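Local coordinates for protein alpha-14 giardin (PDB 3CHJ) that binds calcium ions and phosphatidylserine as an annexin, and may serve as a calcium-regulated structural element linking the phospholipid bilayer to the underlying axoneme, at residues 249-254 against 267-272; 84-89 against 105-110; 19-22 against 27-30; 30-35 against 69-74. One frame throughout, in Å; residues are numbered along the deposited sequence.

Contact 1 of 4, residues 249-254 against 267-272; sequences FSMNVA and RITAMH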
loop_
_atom_site.group_PDB
_atom_site.type_symbol
_atom_site.label_atom_id
_atom_site.label_comp_id
_atom_site.label_asym_id
_atom_site.label_seq_id
_atom_site.Cartn_x
_atom_site.Cartn_y
_atom_site.Cartn_z
ATOM N N PHE A 249 -8.997 0.384 -4.591
ATOM C CA PHE A 249 -9.348 -1.018 -4.376
ATOM C C PHE A 249 -9.018 -1.441 -2.954
ATOM O O PHE A 249 -9.872 -2.005 -2.270
ATOM C CB PHE A 249 -8.596 -1.886 -5.400
ATOM C CG PHE A 249 -8.709 -3.383 -5.155
ATOM C CD1 PHE A 249 -9.952 -4.008 -5.119
ATOM C CD2 PHE A 249 -7.560 -4.152 -4.950
ATOM C CE1 PHE A 249 -10.053 -5.399 -4.899
ATOM C CE2 PHE A 249 -7.655 -5.561 -4.725
ATOM C CZ PHE A 249 -8.895 -6.158 -4.694
ATOM N N SER A 250 -7.786 -1.184 -2.517
ATOM C CA SER A 250 -7.391 -1.624 -1.158
ATOM C C SER A 250 -8.236 -0.938 -0.085
ATOM O O SER A 250 -8.618 -1.556 0.929
ATOM C CB SER A 250 -5.912 -1.370 -0.896
ATOM O OG SER A 250 -5.084 -2.082 -1.816
ATOM N N MET A 251 -8.544 0.338 -0.307
ATOM C CA MET A 251 -9.377 1.079 0.645
ATOM C C MET A 251 -10.794 0.500 0.662
ATOM O O MET A 251 -11.378 0.340 1.725
ATOM C CB MET A 251 -9.397 2.576 0.327
ATOM C CG MET A 251 -8.044 3.283 0.594
ATOM S SD MET A 251 -7.493 3.260 2.328
ATOM C CE MET A 251 -8.704 4.395 3.075
ATOM N N ASN A 252 -11.341 0.162 -0.504
ATOM C CA ASN A 252 -12.680 -0.448 -0.548
ATOM C C ASN A 252 -12.742 -1.758 0.241
ATOM O O ASN A 252 -13.685 -1.997 1.014
ATOM C CB ASN A 252 -13.147 -0.656 -1.993
ATOM C CG ASN A 252 -14.563 -1.228 -2.064
ATOM O OD1 ASN A 252 -15.553 -0.532 -1.801
ATOM N ND2 ASN A 252 -14.661 -2.500 -2.415
ATOM N N VAL A 253 -11.723 -2.594 0.066
ATOM C CA VAL A 253 -11.676 -3.882 0.774
ATOM C C VAL A 253 -11.557 -3.638 2.276
ATOM O O VAL A 253 -12.211 -4.332 3.071
ATOM C CB VAL A 253 -10.539 -4.784 0.248
ATOM C CG1 VAL A 253 -10.405 -6.045 1.102
ATOM C CG2 VAL A 253 -10.785 -5.151 -1.201
ATOM N N ALA A 254 -10.738 -2.655 2.658
ATOM C CA ALA A 254 -10.517 -2.312 4.072
ATOM C C ALA A 254 -11.782 -1.808 4.774
ATOM O O ALA A 254 -12.015 -2.142 5.937
ATOM C CB ALA A 254 -9.389 -1.323 4.204
ATOM N N ARG A 267 -2.127 1.599 7.037
ATOM C CA ARG A 267 -0.952 1.352 6.199
ATOM C C ARG A 267 -1.206 1.756 4.743
ATOM O O ARG A 267 -0.316 2.309 4.082
ATOM C CB ARG A 267 -0.455 -0.098 6.315
ATOM C CG ARG A 267 -1.410 -1.122 5.771
ATOM C CD ARG A 267 -0.734 -2.478 5.789
ATOM N NE ARG A 267 -1.679 -3.546 5.483
ATOM C CZ ARG A 267 -2.229 -4.342 6.389
ATOM N NH1 ARG A 267 -1.935 -4.208 7.689
ATOM N NH2 ARG A 267 -3.084 -5.280 5.986
ATOM N N ILE A 268 -2.416 1.496 4.224
ATOM C CA ILE A 268 -2.699 1.876 2.849
ATOM C C ILE A 268 -2.658 3.401 2.724
ATOM O O ILE A 268 -2.054 3.930 1.801
ATOM C CB ILE A 268 -4.076 1.343 2.361
ATOM C CG1 ILE A 268 -4.142 -0.198 2.461
ATOM C CG2 ILE A 268 -4.406 1.895 0.983
ATOM C CD1 ILE A 268 -3.315 -0.926 1.439
ATOM N N THR A 269 -3.244 4.100 3.700
ATOM C CA THR A 269 -3.265 5.555 3.682
ATOM C C THR A 269 -1.831 6.112 3.825
ATOM O O THR A 269 -1.391 6.922 3.008
ATOM C CB THR A 269 -4.218 6.092 4.774
ATOM O OG1 THR A 269 -5.525 5.544 4.536
ATOM C CG2 THR A 269 -4.244 7.629 4.757
ATOM N N ALA A 270 -1.084 5.674 4.833
ATOM C CA ALA A 270 0.284 6.183 5.037
ATOM C C ALA A 270 1.220 5.880 3.854
ATOM O O ALA A 270 2.022 6.744 3.466
ATOM C CB ALA A 270 0.852 5.611 6.341
ATOM N N MET A 271 1.075 4.690 3.262
ATOM C CA MET A 271 1.939 4.318 2.123
ATOM C C MET A 271 1.645 5.137 0.885
ATOM O O MET A 271 2.556 5.395 0.083
ATOM C CB MET A 271 1.836 2.827 1.776
ATOM C CG MET A 271 2.448 1.930 2.816
ATOM S SD MET A 271 2.557 0.230 2.229
ATOM C CE MET A 271 0.868 -0.319 2.349
ATOM N N HIS A 272 0.384 5.539 0.698
ATOM C CA HIS A 272 -0.053 5.951 -0.638
ATOM C C HIS A 272 -0.704 7.306 -0.765
ATOM O O HIS A 272 -0.923 7.764 -1.872
ATOM C CB HIS A 272 -0.957 4.868 -1.230
ATOM C CG HIS A 272 -0.240 3.580 -1.454
ATOM N ND1 HIS A 272 -0.670 2.375 -0.938
ATOM C CD2 HIS A 272 0.919 3.327 -2.098
ATOM C CE1 HIS A 272 0.184 1.427 -1.291
ATOM N NE2 HIS A 272 1.157 1.977 -1.985
#

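Contact 2 of 4, residues 84-89 against 105-110; sequences QLLCEL and VDVLLT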
loop_
_atom_site.group_PDB
_atom_site.type_symbol
_atom_site.label_atom_id
_atom_site.label_comp_id
_atom_site.label_asym_id
_atom_site.label_seq_id
_atom_site.Cartn_x
_atom_site.Cartn_y
_atom_site.Cartn_z
ATOM N N GLN A 84 11.503 3.400 5.523
ATOM C CA GLN A 84 11.482 2.977 6.917
ATOM C C GLN A 84 10.119 2.369 7.286
ATOM O O GLN A 84 10.042 1.288 7.870
ATOM C CB GLN A 84 11.775 4.177 7.825
ATOM C CG GLN A 84 11.941 3.793 9.272
ATOM C CD GLN A 84 13.296 3.163 9.547
ATOM O OE1 GLN A 84 14.305 3.524 8.930
ATOM N NE2 GLN A 84 13.328 2.221 10.482
ATOM N N LEU A 85 9.055 3.075 6.912
ATOM C CA LEU A 85 7.716 2.603 7.136
ATOM C C LEU A 85 7.528 1.210 6.509
ATOM O O LEU A 85 7.026 0.301 7.188
ATOM C CB LEU A 85 6.698 3.606 6.583
ATOM C CG LEU A 85 5.260 3.103 6.608
ATOM C CD1 LEU A 85 4.798 2.938 8.044
ATOM C CD2 LEU A 85 4.372 4.057 5.823
ATOM N N LEU A 86 7.936 1.035 5.245
ATOM C CA LEU A 86 7.755 -0.267 4.583
ATOM C C LEU A 86 8.465 -1.395 5.329
ATOM O O LEU A 86 7.900 -2.484 5.513
ATOM C CB LEU A 86 8.231 -0.212 3.125
ATOM C CG LEU A 86 7.547 0.844 2.243
ATOM C CD1 LEU A 86 8.185 0.933 0.863
ATOM C CD2 LEU A 86 6.061 0.584 2.112
ATOM N N CYS A 87 9.704 -1.144 5.764
ATOM C CA CYS A 87 10.450 -2.155 6.509
ATOM C C CYS A 87 9.774 -2.476 7.843
ATOM O O CYS A 87 9.661 -3.634 8.230
ATOM C CB CYS A 87 11.886 -1.687 6.782
ATOM S SG CYS A 87 12.901 -1.666 5.312
ATOM N N GLU A 88 9.348 -1.437 8.551
ATOM C CA GLU A 88 8.672 -1.637 9.839
ATOM C C GLU A 88 7.369 -2.421 9.686
ATOM O O GLU A 88 7.038 -3.249 10.544
ATOM C CB GLU A 88 8.417 -0.321 10.550
ATOM C CG GLU A 88 9.709 0.397 10.918
ATOM C CD GLU A 88 9.452 1.723 11.608
ATOM O OE1 GLU A 88 8.276 2.020 11.872
ATOM O OE2 GLU A 88 10.429 2.455 11.885
ATOM N N LEU A 89 6.644 -2.174 8.596
ATOM C CA LEU A 89 5.405 -2.931 8.351
ATOM C C LEU A 89 5.697 -4.413 8.092
ATOM O O LEU A 89 5.013 -5.276 8.615
ATOM C CB LEU A 89 4.613 -2.354 7.170
ATOM C CG LEU A 89 4.009 -0.970 7.431
ATOM C CD1 LEU A 89 3.467 -0.370 6.124
ATOM C CD2 LEU A 89 2.888 -1.057 8.461
ATOM N N VAL A 105 1.241 -8.748 1.528
ATOM C CA VAL A 105 0.675 -8.528 0.186
ATOM C C VAL A 105 0.493 -7.038 -0.114
ATOM O O VAL A 105 0.947 -6.546 -1.161
ATOM C CB VAL A 105 -0.628 -9.323 0.030
ATOM C CG1 VAL A 105 -1.401 -8.945 -1.275
ATOM C CG2 VAL A 105 -0.280 -10.835 0.057
ATOM N N ASP A 106 -0.105 -6.313 0.829
ATOM C CA ASP A 106 -0.374 -4.889 0.626
ATOM C C ASP A 106 0.907 -4.120 0.366
ATOM O O ASP A 106 0.921 -3.183 -0.449
ATOM C CB ASP A 106 -1.021 -4.279 1.869
ATOM C CG ASP A 106 -2.481 -4.674 2.043
ATOM O OD1 ASP A 106 -3.117 -5.252 1.117
ATOM O OD2 ASP A 106 -2.992 -4.365 3.142
ATOM N N VAL A 107 1.969 -4.480 1.082
ATOM C CA VAL A 107 3.227 -3.737 0.985
ATOM C C VAL A 107 3.963 -4.110 -0.287
ATOM O O VAL A 107 4.284 -3.249 -1.119
ATOM C CB VAL A 107 4.124 -3.991 2.211
ATOM C CG1 VAL A 107 5.515 -3.394 1.990
ATOM C CG2 VAL A 107 3.466 -3.412 3.471
ATOM N N LEU A 108 4.236 -5.392 -0.461
ATOM C CA LEU A 108 5.161 -5.799 -1.515
ATOM C C LEU A 108 4.620 -5.554 -2.908
ATOM O O LEU A 108 5.410 -5.329 -3.837
ATOM C CB LEU A 108 5.579 -7.249 -1.325
ATOM C CG LEU A 108 6.533 -7.407 -0.143
ATOM C CD1 LEU A 108 6.676 -8.873 0.256
ATOM C CD2 LEU A 108 7.922 -6.802 -0.510
ATOM N N LEU A 109 3.293 -5.581 -3.060
ATOM C CA LEU A 109 2.690 -5.505 -4.401
ATOM C C LEU A 109 2.347 -4.084 -4.830
ATOM O O LEU A 109 1.831 -3.884 -5.931
ATOM C CB LEU A 109 1.475 -6.415 -4.542
ATOM C CG LEU A 109 1.770 -7.896 -4.302
ATOM C CD1 LEU A 109 0.489 -8.703 -4.536
ATOM C CD2 LEU A 109 2.906 -8.351 -5.221
ATOM N N THR A 110 2.633 -3.110 -3.973
ATOM C CA THR A 110 2.220 -1.726 -4.297
ATOM C C THR A 110 3.367 -0.740 -4.203
ATOM O O THR A 110 3.147 0.470 -4.047
ATOM C CB THR A 110 1.065 -1.229 -3.437
ATOM O OG1 THR A 110 1.514 -1.103 -2.079
ATOM C CG2 THR A 110 -0.152 -2.148 -3.529
#

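Contact 3 of 4, residues 19-22 against 27-30; sequences VVEA and SKRL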
loop_
_atom_site.group_PDB
_atom_site.type_symbol
_atom_site.label_atom_id
_atom_site.label_comp_id
_atom_site.label_asym_id
_atom_site.label_seq_id
_atom_site.Cartn_x
_atom_site.Cartn_y
_atom_site.Cartn_z
ATOM N N VAL A 19 2.239 20.464 17.369
ATOM C CA VAL A 19 1.950 19.072 17.722
ATOM C C VAL A 19 1.469 18.964 19.180
ATOM O O VAL A 19 0.431 18.358 19.458
ATOM C CB VAL A 19 3.181 18.153 17.464
ATOM C CG1 VAL A 19 2.972 16.756 18.043
ATOM C CG2 VAL A 19 3.467 18.081 15.950
ATOM N N VAL A 20 2.209 19.589 20.091
ATOM C CA VAL A 20 1.798 19.669 21.494
ATOM C C VAL A 20 0.368 20.221 21.638
ATOM O O VAL A 20 -0.485 19.597 22.253
ATOM C CB VAL A 20 2.792 20.528 22.300
ATOM C CG1 VAL A 20 2.232 20.836 23.688
ATOM C CG2 VAL A 20 4.118 19.800 22.416
ATOM N N GLU A 21 0.106 21.366 21.032
ATOM C CA GLU A 21 -1.201 21.999 21.159
ATOM C C GLU A 21 -2.324 21.158 20.556
ATOM O O GLU A 21 -3.435 21.110 21.083
ATOM C CB GLU A 21 -1.157 23.406 20.577
ATOM C CG GLU A 21 -0.274 24.343 21.428
ATOM C CD GLU A 21 -0.200 25.761 20.906
ATOM O OE1 GLU A 21 -0.967 26.118 19.981
ATOM O OE2 GLU A 21 0.629 26.540 21.435
ATOM N N ALA A 22 -2.016 20.464 19.466
ATOM C CA ALA A 22 -2.989 19.606 18.806
ATOM C C ALA A 22 -3.508 18.494 19.704
ATOM O O ALA A 22 -4.649 18.072 19.575
ATOM C CB ALA A 22 -2.387 19.016 17.518
ATOM N N SER A 27 -10.230 20.057 19.568
ATOM C CA SER A 27 -10.668 20.737 18.349
ATOM C C SER A 27 -9.529 20.973 17.353
ATOM O O SER A 27 -9.779 21.319 16.189
ATOM C CB SER A 27 -11.332 22.066 18.705
ATOM O OG SER A 27 -10.377 22.979 19.206
ATOM N N LYS A 28 -8.288 20.772 17.810
ATOM C CA LYS A 28 -7.094 20.973 16.978
ATOM C C LYS A 28 -6.394 19.670 16.575
ATOM O O LYS A 28 -5.301 19.710 15.997
ATOM C CB LYS A 28 -6.091 21.883 17.679
ATOM C CG LYS A 28 -6.609 23.288 17.954
ATOM C CD LYS A 28 -5.526 24.122 18.623
ATOM C CE LYS A 28 -5.984 25.560 18.811
ATOM N NZ LYS A 28 -4.977 26.339 19.577
ATOM N N ARG A 29 -7.023 18.535 16.864
ATOM C CA ARG A 29 -6.386 17.238 16.608
ATOM C C ARG A 29 -5.948 17.079 15.155
ATOM O O ARG A 29 -4.901 16.462 14.882
ATOM C CB ARG A 29 -7.311 16.080 16.971
ATOM C CG ARG A 29 -7.442 15.817 18.468
ATOM C CD ARG A 29 -6.170 15.189 19.056
ATOM N NE ARG A 29 -6.439 14.627 20.384
ATOM C CZ ARG A 29 -6.603 15.350 21.492
ATOM N NH1 ARG A 29 -6.499 16.672 21.453
ATOM N NH2 ARG A 29 -6.853 14.736 22.645
ATOM N N LEU A 30 -6.726 17.623 14.216
ATOM C CA LEU A 30 -6.384 17.440 12.797
ATOM C C LEU A 30 -5.153 18.231 12.356
ATOM O O LEU A 30 -4.637 18.031 11.245
ATOM C CB LEU A 30 -7.584 17.695 11.883
ATOM C CG LEU A 30 -8.713 16.670 11.992
ATOM C CD1 LEU A 30 -9.933 17.170 11.216
ATOM C CD2 LEU A 30 -8.315 15.237 11.530
HETATM O O HOH W 1 -2.247 25.362 17.894
#

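Contact 4 of 4, residues 30-35 against 69-74; sequences LDLIEI and KDFESL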
loop_
_atom_site.group_PDB
_atom_site.type_symbol
_atom_site.label_atom_id
_atom_site.label_comp_id
_atom_site.label_asym_id
_atom_site.label_seq_id
_atom_site.Cartn_x
_atom_site.Cartn_y
_atom_site.Cartn_z
ATOM N N LEU A 30 -6.726 17.623 14.216
ATOM C CA LEU A 30 -6.384 17.440 12.797
ATOM C C LEU A 30 -5.153 18.231 12.356
ATOM O O LEU A 30 -4.637 18.031 11.245
ATOM C CB LEU A 30 -7.584 17.695 11.883
ATOM C CG LEU A 30 -8.713 16.670 11.992
ATOM C CD1 LEU A 30 -9.933 17.170 11.216
ATOM C CD2 LEU A 30 -8.315 15.237 11.530
ATOM N N ASP A 31 -4.643 19.112 13.222
ATOM C CA ASP A 31 -3.372 19.742 12.932
ATOM C C ASP A 31 -2.271 18.703 12.732
ATOM O O ASP A 31 -1.324 18.934 11.989
ATOM C CB ASP A 31 -2.966 20.734 14.026
ATOM C CG ASP A 31 -3.810 22.009 14.009
ATOM O OD1 ASP A 31 -4.547 22.255 13.030
ATOM O OD2 ASP A 31 -3.726 22.772 14.994
ATOM N N LEU A 32 -2.383 17.571 13.424
ATOM C CA LEU A 32 -1.409 16.501 13.239
ATOM C C LEU A 32 -1.402 16.012 11.802
ATOM O O LEU A 32 -0.347 15.634 11.293
ATOM C CB LEU A 32 -1.689 15.316 14.175
ATOM C CG LEU A 32 -1.666 15.646 15.680
ATOM C CD1 LEU A 32 -2.107 14.442 16.479
ATOM C CD2 LEU A 32 -0.276 16.112 16.102
ATOM N N ILE A 33 -2.584 16.001 11.185
ATOM C CA ILE A 33 -2.753 15.543 9.805
ATOM C C ILE A 33 -2.358 16.633 8.813
ATOM O O ILE A 33 -1.692 16.355 7.807
ATOM C CB ILE A 33 -4.198 15.072 9.554
ATOM C CG1 ILE A 33 -4.581 13.925 10.499
ATOM C CG2 ILE A 33 -4.386 14.678 8.101
ATOM C CD1 ILE A 33 -3.673 12.667 10.437
ATOM N N GLU A 34 -2.736 17.882 9.111
ATOM C CA GLU A 34 -2.268 19.015 8.309
ATOM C C GLU A 34 -0.742 19.073 8.236
ATOM O O GLU A 34 -0.156 19.270 7.158
ATOM C CB GLU A 34 -2.886 20.332 8.803
ATOM C CG GLU A 34 -4.416 20.384 8.632
ATOM C CD GLU A 34 -4.895 20.493 7.165
ATOM O OE1 GLU A 34 -6.065 20.899 6.964
ATOM O OE2 GLU A 34 -4.143 20.162 6.218
ATOM N N ILE A 35 -0.084 18.845 9.371
ATOM C CA ILE A 35 1.365 18.826 9.407
ATOM C C ILE A 35 1.899 17.707 8.469
ATOM O O ILE A 35 2.811 17.918 7.677
ATOM C CB ILE A 35 1.864 18.679 10.866
ATOM C CG1 ILE A 35 1.616 19.983 11.643
ATOM C CG2 ILE A 35 3.326 18.362 10.923
ATOM C CD1 ILE A 35 1.732 19.826 13.181
ATOM N N LYS A 69 -5.799 4.335 19.837
ATOM C CA LYS A 69 -4.769 3.512 19.208
ATOM C C LYS A 69 -4.752 3.659 17.698
ATOM O O LYS A 69 -3.663 3.794 17.095
ATOM C CB LYS A 69 -4.935 2.034 19.584
ATOM C CG LYS A 69 -3.673 1.217 19.322
ATOM C CD LYS A 69 -3.759 -0.186 19.931
ATOM C CE LYS A 69 -2.416 -0.914 19.776
ATOM N NZ LYS A 69 -2.018 -1.047 18.337
ATOM N N ASP A 70 -5.935 3.639 17.081
ATOM C CA ASP A 70 -6.013 3.766 15.609
ATOM C C ASP A 70 -5.345 5.046 15.077
ATOM O O ASP A 70 -4.512 5.014 14.151
ATOM C CB ASP A 70 -7.453 3.574 15.048
ATOM C CG ASP A 70 -8.517 4.543 15.629
ATOM O OD1 ASP A 70 -8.239 5.454 16.440
ATOM O OD2 ASP A 70 -9.696 4.356 15.220
ATOM N N PHE A 71 -5.705 6.168 15.680
ATOM C CA PHE A 71 -5.203 7.482 15.281
ATOM C C PHE A 71 -3.713 7.671 15.635
ATOM O O PHE A 71 -2.941 8.228 14.826
ATOM C CB PHE A 71 -6.123 8.551 15.910
ATOM C CG PHE A 71 -5.886 9.963 15.432
ATOM C CD1 PHE A 71 -5.564 10.241 14.104
ATOM C CD2 PHE A 71 -6.026 11.021 16.313
ATOM C CE1 PHE A 71 -5.355 11.552 13.679
ATOM C CE2 PHE A 71 -5.813 12.330 15.902
ATOM C CZ PHE A 71 -5.480 12.595 14.571
ATOM N N GLU A 72 -3.288 7.217 16.821
ATOM C CA GLU A 72 -1.869 7.301 17.206
ATOM C C GLU A 72 -0.992 6.530 16.207
ATOM O O GLU A 72 0.050 7.022 15.761
ATOM C CB GLU A 72 -1.612 6.744 18.618
ATOM C CG GLU A 72 -0.142 6.796 18.939
ATOM C CD GLU A 72 0.294 6.064 20.182
ATOM O OE1 GLU A 72 -0.554 5.500 20.908
ATOM O OE2 GLU A 72 1.525 6.050 20.422
ATOM N N SER A 73 -1.444 5.330 15.875
ATOM C CA SER A 73 -0.711 4.462 14.952
ATOM C C SER A 73 -0.591 5.127 13.590
ATOM O O SER A 73 0.489 5.147 12.979
ATOM C CB SER A 73 -1.415 3.132 14.842
ATOM O OG SER A 73 -1.274 2.451 16.090
ATOM N N LEU A 74 -1.689 5.710 13.139
ATOM C CA LEU A 74 -1.693 6.425 11.874
ATOM C C LEU A 74 -0.693 7.570 11.865
ATOM O O LEU A 74 0.151 7.649 10.963
ATOM C CB LEU A 74 -3.111 6.953 11.580
ATOM C CG LEU A 74 -3.270 7.838 10.340
ATOM C CD1 LEU A 74 -2.963 6.995 9.062
ATOM C CD2 LEU A 74 -4.679 8.374 10.320
#

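Contact 1 of 4, residues 249-254 against 267-272
Ile268 meets Ser250 and Met251 with its two branches, dividing the facing helix between them. Ile268 CD1 presses on Ser250 CB at 3.5 Å, while Ile268 CG2 lies 3.6 Å from Met251 SD and also touches Met251 CG. The Met251 chain is folded at chi2 and chi3 (-63° and -70°), which brings its sulfur end across to the other helix although its CB does not point there; the Met251 and Ile268 side chains run antiparallel alongside each other. The contact joins two successive antiparallel helices of the annexin fold, 243-254 and 262-272, and both segments fall within the fourth annexin E1 repeat. The axes of the short segments approach to 10.3 Å and make 161°, and they pack here deep in the all-helical body of the protein. The polar atoms find their partners outside the two segments. Thr269 OG1 is 3.7 Å from Met251 CE, the two side chains standing nearly perpendicular, but it hydrogen-bonds to Leu265 O and to Trp311 NE1. Ser250 offers Ile268 mainly its CB, since OG is engaged with Tyr231 OH and Ala246 O.

Contact 2 of 4, residues 84-89 against 105-110
Val107 points its CB at the facing helix and sets one methyl against each of two leucines, Leu86 and Leu89, which stand nearly one turn apart. With CG1 anti to the backbone N (chi1 171°), the valine fork opens across the gap: Val107 CG1 meets Leu86 CD2 at 4.0 Å, and Val107 CG2 meets Leu89 CB, also at 4.0 Å. The leucines approach differently. Leu89 has its CB directed toward Val107 and touches with both CB and CD1, whereas Leu86 starts off to one side and reaches the valine through the CD2 branch alone. Both leucines are inclined to the valine, neither parallel nor square to it. The contact joins helices 82-94 and 101-108 of the all-helical annexin fold, and the chain between them brings Leu86 and Val107 to a CA-CA distance of 6.7 Å, the closest pair along the backbones. Met271 of helix 262-272 packs on all three residues. After Leu108 the helix gives way to a turn, where Thr110 OG1 donates to Asp106 O at 2.7 Å. The Asp106 carboxylate itself faces other helices, forming salt bridges with Arg264 and Arg267 and a hydrogen bond with Tyr231.

Contact 3 of 4, residues 19-22 against 27-30
A bend at chi2 (-72°) turns the Arg29 chain back on itself, so that a residue whose CB points away from helix 12-24 still brings its guanidinium to Ala22 O. Arg29 NH1 donates to Ala22 O at 3.0 Å, with an N-H...O angle of 140°. The bond is not straight: Ala22 O stands at the guanidinium edge but 27° out of its plane, and the donor is tilted slightly from the carbonyl plane. Arg29 CD also comes within 3.3 Å of Ala22 O, and Arg29 CA makes a CH...O contact with it. NH2 hydrogen-bonds to His66 O, so one guanidinium joins two backbone carbonyls. Lys28 and Glu21, by contrast, are extended beyond CG and lie alongside each other with their ends on the same side. Lys28 NZ and Glu21 OE1 stay 4.0 Å apart, short of a salt bridge. A water lies between them, donating to Glu21 OE1 at 2.6 Å and accepting weakly from Lys28 NZ, and the attraction is probably modest at this surface position. Between the polar groups, Ala22 CB rests 3.4 Å from Lys28 O, and Lys28 CB covers Ala22 CA. The arrangement closes the tight connection between helices 12-24 and 31-38, an interhelical turn of the all-helical annexin fold in which an arginine from the loop ties down a carbonyl near the end of the preceding helix.

Contact 4 of 4, residues 30-35 against 69-74
The Phe71 ring is the main protrusion here, filling the hollow between Leu32 and Ile33 on the opposite helix. Its CG is anti to the backbone N (chi1 -171°), which swings the ring out from helix 69-78 and across the gap. Ile33 meets it at the rim: Ile33 CD1 lies near the ring plane, 3.8 Å from Phe71 CE1, and CG1 backs the same ring atom. Leu32 makes the other wall of the hollow, Leu32 CD1 coming obliquely to Phe71 CZ at 4.3 Å. Ile33 is in turn a smaller bump. Its CB does not face the other helix, but Ile33 CD1 extends into the notch between Phe71 and Leu74, where it comes to 4.4 Å from Leu74 CD2. The side chains of Ile33 and Phe71 are inclined to each other, so the isoleucine tip works against the edge of the ring. Large side chains have to bridge the space, because the segment axes approach only to 11.8 Å. Helix 301-310 packs on the Ile33 side chain through Ala306, Leu309 and Leu310, and Val19 of helix 12-24 lies against Leu32. The axes of the two short segments make 23°, roughly parallel, although 30 residues lie between helices 31-38 and 69-78; the contact joins two non-successive helices within the all-helical annexin fold.

Overall arrangement
Along the chain the order is contact 3, contact 4, contact 2, contact 1. Contacts 3 and 4 share Leu30 and have centres 9 Å apart: the turn after helix 12-24 leads straight into helix 31-38, and Val19 and Ala22 pack on its residues. Contacts 1 and 2, with centres 12 Å apart near the middle of the molecule, come from distant parts of the sequence yet touch directly. Contact 4 lies about 16 Å from contact 1, centre to centre, without touching it. Helices 82-94 and 101-108 pack on helix 262-272, so early and late parts of the chain form one helical core.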